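Local coordinates for mandelate racemase/muconate lactonizing enzyme family protein (Bradyrhizobium sp. ORS 278, PDB 3TOY) that is of unknown function but belongs to the mandelate racemase/muconate lactonizing enzyme family and binds a calcium ion in its enolase-like C-terminal domain, at residues Gln222-Pro226 and Pro247-Asn252; Ile267-Trp273 and Ala287-Pro293. One frame throughout, in Å; residues are numbered along the deposited sequence.

Contact 1 of 2, residues Gln222-Pro226 and Pro247-Asn252; sequences QSLDP and PVPQEN. With P4C (O-acetaldehydyl-hexaethylene glycol), chain N.
The side chains of Q222 and Q250 lie side by side and point the same way, with their amide planes 61° apart. Contact is made through the Q222 oxygen: OE1 of Q222 accepts the backbone N of Q250 at 2.8 Å and 173° at the hydrogen, the donor tilted out of the carbonyl plane. CG of Q250 presses on the same atom, 3.1 Å from Q222 OE1. Q222 reaches this far because its CG lies opposite the carbonyl carbon (chi1 -49°) and the chain is extended beyond it. R115 of the second subunit also donates to Q222 OE1 and forms a salt bridge with E251, whose other oxygen, OE2, accepts from Q120 of that subunit, so a subunit interface runs along this edge. Both segments are loops after parallel strands of the barrel (215-219 and 243-245), the first running into helix 226-236 at P226. D225 and N252 occupy N-cap positions, their side chains accepting from E228 N and G255 N. Between the loops, L224 N donates to P247 O at 3.1 Å. CA-H...O contacts join Q222 CA to V248 O at 3.4 Å and V248 CA to L224 O at 3.3 Å. CG1 of V248 meets the P226 ring at CD, 4.0 Å away and crossing it at about a right angle. On the outer side, OD1 of D225 accepts O1 of the o-acetaldehydyl-hexaethylene glycol at 2.9 Å.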
loop_
_atom_site.group_PDB
_atom_site.type_symbol
_atom_site.label_atom_id
_atom_site.label_comp_id
_atom_site.label_asym_id
_atom_site.label_seq_id
_atom_site.Cartn_x
_atom_site.Cartn_y
_atom_site.Cartn_z
ATOM N N GLN A 222 24.758 3.339 16.352
ATOM C CA GLN A 222 23.413 3.466 16.944
ATOM C C GLN A 222 23.182 4.754 17.722
ATOM O O GLN A 222 22.212 4.856 18.485
ATOM C CB GLN A 222 23.103 2.296 17.866
ATOM C CG GLN A 222 23.380 0.900 17.280
ATOM C CD GLN A 222 23.122 -0.173 18.295
ATOM O OE1 GLN A 222 21.967 -0.422 18.682
ATOM N NE2 GLN A 222 24.196 -0.825 18.762
ATOM N N SER A 223 24.029 5.751 17.498
ATOM C CA SER A 223 24.070 6.896 18.412
ATOM C C SER A 223 23.073 8.013 18.081
ATOM O O SER A 223 22.903 8.939 18.870
ATOM C CB SER A 223 25.491 7.451 18.493
ATOM O OG SER A 223 25.942 7.896 17.203
ATOM N N LEU A 224 22.417 7.939 16.926
ATOM C CA LEU A 224 21.497 9.018 16.527
ATOM C C LEU A 224 20.045 8.565 16.553
ATOM O O LEU A 224 19.782 7.375 16.623
ATOM C CB LEU A 224 21.838 9.513 15.122
ATOM C CG LEU A 224 23.299 9.896 14.890
ATOM C CD1 LEU A 224 23.504 10.385 13.462
ATOM C CD2 LEU A 224 23.657 10.998 15.889
ATOM N N ASP A 225 19.112 9.524 16.491
ATOM C CA ASP A 225 17.712 9.219 16.173
ATOM C C ASP A 225 17.482 9.429 14.682
ATOM O O ASP A 225 18.354 9.957 13.974
ATOM C CB ASP A 225 16.703 9.996 17.057
ATOM C CG ASP A 225 16.793 11.515 16.910
ATOM O OD1 ASP A 225 17.196 12.034 15.868
ATOM O OD2 ASP A 225 16.424 12.208 17.873
ATOM N N PRO A 226 16.338 8.961 14.165
ATOM C CA PRO A 226 16.183 9.056 12.723
ATOM C C PRO A 226 16.251 10.471 12.153
ATOM O O PRO A 226 16.892 10.677 11.125
ATOM C CB PRO A 226 14.817 8.405 12.487
ATOM C CG PRO A 226 14.772 7.347 13.561
ATOM C CD PRO A 226 15.369 8.025 14.763
ATOM N N PRO A 247 22.919 3.975 11.873
ATOM C CA PRO A 247 22.679 5.365 12.262
ATOM C C PRO A 247 21.851 5.478 13.531
ATOM O O PRO A 247 22.006 6.449 14.260
ATOM C CB PRO A 247 21.897 5.946 11.077
ATOM C CG PRO A 247 21.314 4.739 10.388
ATOM C CD PRO A 247 22.341 3.663 10.557
ATOM N N VAL A 248 20.983 4.499 13.785
ATOM C CA VAL A 248 20.079 4.557 14.935
ATOM C C VAL A 248 20.080 3.214 15.652
ATOM O O VAL A 248 20.713 2.284 15.180
ATOM C CB VAL A 248 18.648 4.971 14.475
ATOM C CG1 VAL A 248 18.761 6.208 13.548
ATOM C CG2 VAL A 248 17.964 3.838 13.725
ATOM N N PRO A 249 19.391 3.105 16.806
ATOM C CA PRO A 249 19.428 1.820 17.506
ATOM C C PRO A 249 19.097 0.629 16.609
ATOM O O PRO A 249 18.173 0.692 15.771
ATOM C CB PRO A 249 18.394 1.986 18.622
ATOM C CG PRO A 249 18.442 3.483 18.921
ATOM C CD PRO A 249 18.670 4.141 17.570
ATOM N N GLN A 250 19.847 -0.455 16.790
ATOM C CA GLN A 250 19.695 -1.649 15.963
ATOM C C GLN A 250 18.274 -2.229 16.013
ATOM O O GLN A 250 17.823 -2.803 15.032
ATOM C CB GLN A 250 20.712 -2.731 16.357
ATOM C CG GLN A 250 20.705 -3.155 17.852
ATOM C CD GLN A 250 19.913 -4.417 18.118
ATOM O OE1 GLN A 250 19.253 -4.963 17.227
ATOM N NE2 GLN A 250 19.970 -4.900 19.368
ATOM N N GLU A 251 17.590 -2.101 17.147
ATOM C CA GLU A 251 16.242 -2.671 17.283
ATOM C C GLU A 251 15.217 -1.839 16.515
ATOM O O GLU A 251 14.082 -2.276 16.324
ATOM C CB GLU A 251 15.794 -2.689 18.756
ATOM C CG GLU A 251 16.715 -3.478 19.698
ATOM C CD GLU A 251 17.739 -2.593 20.417
ATOM O OE1 GLU A 251 18.113 -1.533 19.870
ATOM O OE2 GLU A 251 18.176 -2.977 21.536
ATOM N N ASN A 252 15.612 -0.628 16.141
ATOM C CA ASN A 252 14.676 0.325 15.551
ATOM C C ASN A 252 14.676 0.119 14.032
ATOM O O ASN A 252 15.327 0.847 13.298
ATOM C CB ASN A 252 15.061 1.751 15.962
ATOM C CG ASN A 252 13.986 2.796 15.614
ATOM O OD1 ASN A 252 12.951 2.475 15.021
ATOM N ND2 ASN A 252 14.229 4.046 16.001
HETATM O O1 P4C N . 16.531 14.786 16.201
HETATM C C2 P4C N . 16.021 15.628 17.249
HETATM C C3 P4C N . 17.179 16.019 18.157
HETATM O O4 P4C N . 16.859 15.616 19.479
HETATM C C5 P4C N . 18.002 15.582 20.325
HETATM C C6 P4C N . 17.719 16.486 21.516
HETATM O O7 P4C N . 17.892 17.847 21.115
HETATM C C8 P4C N . 17.565 18.740 22.183
HETATM C C9 P4C N . 17.721 20.171 21.715
HETATM O O10 P4C N . 19.107 20.387 21.487
HETATM C C11 P4C N . 19.364 21.755 21.204
HETATM C C12 P4C N . 20.797 21.881 20.724
HETATM O O13 P4C N . 21.033 20.896 19.720
HETATM C C14 P4C N . 22.313 21.057 19.107
HETATM C C15 P4C N . 22.373 20.167 17.874
HETATM O O16 P4C N . 21.565 20.754 16.858
HETATM C C17 P4C N . 21.105 19.820 15.885
HETATM C C18 P4C N . 20.110 20.535 14.978
HETATM O O19 P4C N . 20.774 21.561 14.239
HETATM C C20 P4C N . 19.878 22.360 13.466
HETATM C C21 P4C N . 20.620 23.534 12.831
HETATM O O22 P4C N . 20.990 24.496 13.825
#

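Contact 2 of 2, residues Ile267-Trp273 and Ala287-Pro293. With CA (calcium ion), chain E.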
loop_
_atom_site.group_PDB
_atom_site.type_symbol
_atom_site.label_atom_id
_atom_site.label_comp_id
_atom_site.label_asym_id
_atom_site.label_seq_id
_atom_site.Cartn_x
_atom_site.Cartn_y
_atom_site.Cartn_z
ATOM N N ILE A 267 22.632 2.688 3.454
ATOM C CA ILE A 267 22.559 2.425 4.886
ATOM C C ILE A 267 22.965 0.982 5.134
ATOM O O ILE A 267 22.430 0.070 4.503
ATOM C CB ILE A 267 21.115 2.624 5.383
ATOM C CG1 ILE A 267 20.697 4.079 5.169
ATOM C CG2 ILE A 267 20.983 2.256 6.857
ATOM C CD1 ILE A 267 21.658 5.140 5.862
ATOM N N GLN A 268 23.929 0.795 6.036
ATOM C CA GLN A 268 24.450 -0.522 6.424
ATOM C C GLN A 268 24.001 -0.822 7.867
ATOM O O GLN A 268 23.986 0.070 8.722
ATOM C CB GLN A 268 25.998 -0.476 6.374
ATOM C CG GLN A 268 26.723 -1.709 6.899
ATOM C CD GLN A 268 26.516 -2.918 6.010
ATOM O OE1 GLN A 268 25.447 -3.532 6.041
ATOM N NE2 GLN A 268 27.544 -3.274 5.195
ATOM N N ALA A 269 23.630 -2.073 8.125
ATOM C CA ALA A 269 23.190 -2.472 9.466
ATOM C C ALA A 269 23.250 -3.972 9.573
ATOM O O ALA A 269 23.582 -4.642 8.615
ATOM C CB ALA A 269 21.760 -1.956 9.771
ATOM N N GLY A 270 22.918 -4.515 10.736
ATOM C CA GLY A 270 22.782 -5.977 10.827
ATOM C C GLY A 270 23.707 -6.676 11.812
ATOM O O GLY A 270 23.457 -7.825 12.196
ATOM N N GLU A 271 24.742 -5.988 12.269
ATOM C CA GLU A 271 25.719 -6.680 13.133
ATOM C C GLU A 271 25.126 -7.022 14.486
ATOM O O GLU A 271 25.704 -7.804 15.237
ATOM C CB GLU A 271 26.973 -5.826 13.333
ATOM C CG GLU A 271 26.807 -4.670 14.334
ATOM C CD GLU A 271 27.908 -3.634 14.164
ATOM O OE1 GLU A 271 28.114 -3.173 13.031
ATOM O OE2 GLU A 271 28.563 -3.272 15.160
ATOM N N ASN A 272 23.980 -6.426 14.818
ATOM C CA ASN A 272 23.351 -6.701 16.095
ATOM C C ASN A 272 21.994 -7.420 16.040
ATOM O O ASN A 272 21.359 -7.627 17.091
ATOM C CB ASN A 272 23.281 -5.407 16.937
ATOM C CG ASN A 272 24.657 -4.949 17.354
ATOM O OD1 ASN A 272 25.426 -5.761 17.844
ATOM N ND2 ASN A 272 25.000 -3.687 17.102
ATOM N N TRP A 273 21.569 -7.837 14.843
ATOM C CA TRP A 273 20.310 -8.547 14.688
ATOM C C TRP A 273 20.479 -10.045 14.958
ATOM O O TRP A 273 21.563 -10.629 14.748
ATOM C CB TRP A 273 19.684 -8.312 13.301
ATOM C CG TRP A 273 19.434 -6.855 13.002
ATOM C CD1 TRP A 273 19.218 -5.863 13.915
ATOM C CD2 TRP A 273 19.330 -6.239 11.707
ATOM N NE1 TRP A 273 19.018 -4.658 13.262
ATOM C CE2 TRP A 273 19.072 -4.870 11.912
ATOM C CE3 TRP A 273 19.432 -6.716 10.389
ATOM C CZ2 TRP A 273 18.945 -3.961 10.859
ATOM C CZ3 TRP A 273 19.302 -5.794 9.319
ATOM C CH2 TRP A 273 19.064 -4.447 9.574
ATOM N N ALA A 287 14.771 -2.103 6.339
ATOM C CA ALA A 287 15.661 -1.339 7.235
ATOM C C ALA A 287 16.954 -0.794 6.571
ATOM O O ALA A 287 17.414 0.301 6.922
ATOM C CB ALA A 287 16.008 -2.193 8.457
ATOM N N SER A 288 17.559 -1.544 5.652
ATOM C CA SER A 288 18.872 -1.138 5.126
ATOM C C SER A 288 19.114 -1.515 3.671
ATOM O O SER A 288 18.402 -2.348 3.105
ATOM C CB SER A 288 19.974 -1.724 6.008
ATOM O OG SER A 288 19.980 -3.150 5.889
ATOM N N ASP A 289 20.109 -0.865 3.057
ATOM C CA ASP A 289 20.527 -1.169 1.701
ATOM C C ASP A 289 21.505 -2.290 1.669
ATOM O O ASP A 289 21.494 -3.073 0.725
ATOM C CB ASP A 289 21.191 0.060 1.061
ATOM C CG ASP A 289 20.245 1.235 1.018
ATOM O OD1 ASP A 289 19.246 1.128 0.283
ATOM O OD2 ASP A 289 20.455 2.234 1.725
ATOM N N PHE A 290 22.368 -2.331 2.692
ATOM C CA PHE A 290 23.404 -3.351 2.824
ATOM C C PHE A 290 23.152 -4.039 4.177
ATOM O O PHE A 290 22.544 -3.443 5.079
ATOM C CB PHE A 290 24.793 -2.683 2.930
ATOM C CG PHE A 290 25.221 -1.888 1.695
ATOM C CD1 PHE A 290 24.657 -2.129 0.448
ATOM C CD2 PHE A 290 26.231 -0.938 1.796
ATOM C CE1 PHE A 290 25.093 -1.407 -0.662
ATOM C CE2 PHE A 290 26.674 -0.226 0.683
ATOM C CZ PHE A 290 26.111 -0.478 -0.536
ATOM N N ILE A 291 23.679 -5.255 4.359
ATOM C CA ILE A 291 23.669 -5.868 5.687
ATOM C C ILE A 291 25.066 -6.417 5.978
ATOM O O ILE A 291 25.807 -6.721 5.056
ATOM C CB ILE A 291 22.626 -7.043 5.853
ATOM C CG1 ILE A 291 22.864 -8.156 4.827
ATOM C CG2 ILE A 291 21.156 -6.467 5.794
ATOM C CD1 ILE A 291 21.974 -9.358 5.054
ATOM N N MET A 292 25.367 -6.555 7.260
ATOM C CA MET A 292 26.616 -7.169 7.717
ATOM C C MET A 292 26.366 -8.010 8.974
ATOM O O MET A 292 26.590 -7.542 10.106
ATOM C CB MET A 292 27.682 -6.091 7.995
ATOM C CG MET A 292 27.239 -4.917 8.857
ATOM S SD MET A 292 28.530 -3.639 8.981
ATOM C CE MET A 292 29.652 -4.383 10.221
ATOM N N PRO A 293 25.866 -9.238 8.788
ATOM C CA PRO A 293 25.617 -10.076 9.960
ATOM C C PRO A 293 26.924 -10.354 10.725
ATOM O O PRO A 293 28.006 -10.307 10.133
ATOM C CB PRO A 293 25.062 -11.372 9.369
ATOM C CG PRO A 293 24.611 -11.018 7.964
ATOM C CD PRO A 293 25.488 -9.897 7.520
HETATM CA CA CA E . 29.727 -1.475 13.620
HETATM O O HOH W 1 27.860 -0.280 14.110
HETATM O O HOH W 2 31.900 -2.568 13.304
#
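M292 and E271 each set CG between the backbone N and the carbonyl carbon (chi1 49° and 77°), which lays the two side chains alongside one another, pointing the same way, with CE of M292 3.4 Å from OE1 of E271. They stand at the C-terminal ends of neighbouring parallel strands in a beta-alpha-beta unit (strand 267-269, helix 275-285, strand 290-291) of the enolase-type barrel domain. E271 grips the calcium ion with both carboxylate oxygens, OE1 at 2.4 Å and OE2 at 2.6 Å; two waters bind the same ion, as do D219 and E245 from the two strands farther along the sheet. SD of M292 rests against CG of Q268, whose side chain it crosses at about a right angle.

At the other end of the strands, D289 turns its carboxylate back onto the backbone: OD2 of D289 accepts I267 N at 2.8 Å through its anti lone pair, while OD1 pairs with R260. I267 O returns the favour twice, taking D289 N in the carbonyl plane at 2.9 Å and F290 N at 3.0 Å. Farther on, M292 N donates to A269 O at 2.9 Å. W273 folds back so that one ring face lies against CA of G270, offset toward the rim, and its six-membered ring packs obliquely on CB of A287 and CG2 of I291. OG of S288, near the ring edge and plane, donates to F290 O at 2.7 Å from 43° above the carbonyl plane.

Contacts 1 and 2 follow one another along the chain and join loops and strands of one barrel domain, their centres 12 Å apart. They touch directly: W273 NE1 lies 2.8 Å from Q250 O, a probable hydrogen bond that ties the loop 247-252 to the turn after strand 267-269. Q222 NE2 and N272 ND2 pack at 3.4 Å, and P247 CD meets I267 CG2 at 4.2 Å. The calcium ion bound by E271 in contact 2 lies about 8 Å from the side chain of Q222 in contact 1. The glycol chain of contact 1 instead sits beside D225, at the start of helix 226-236.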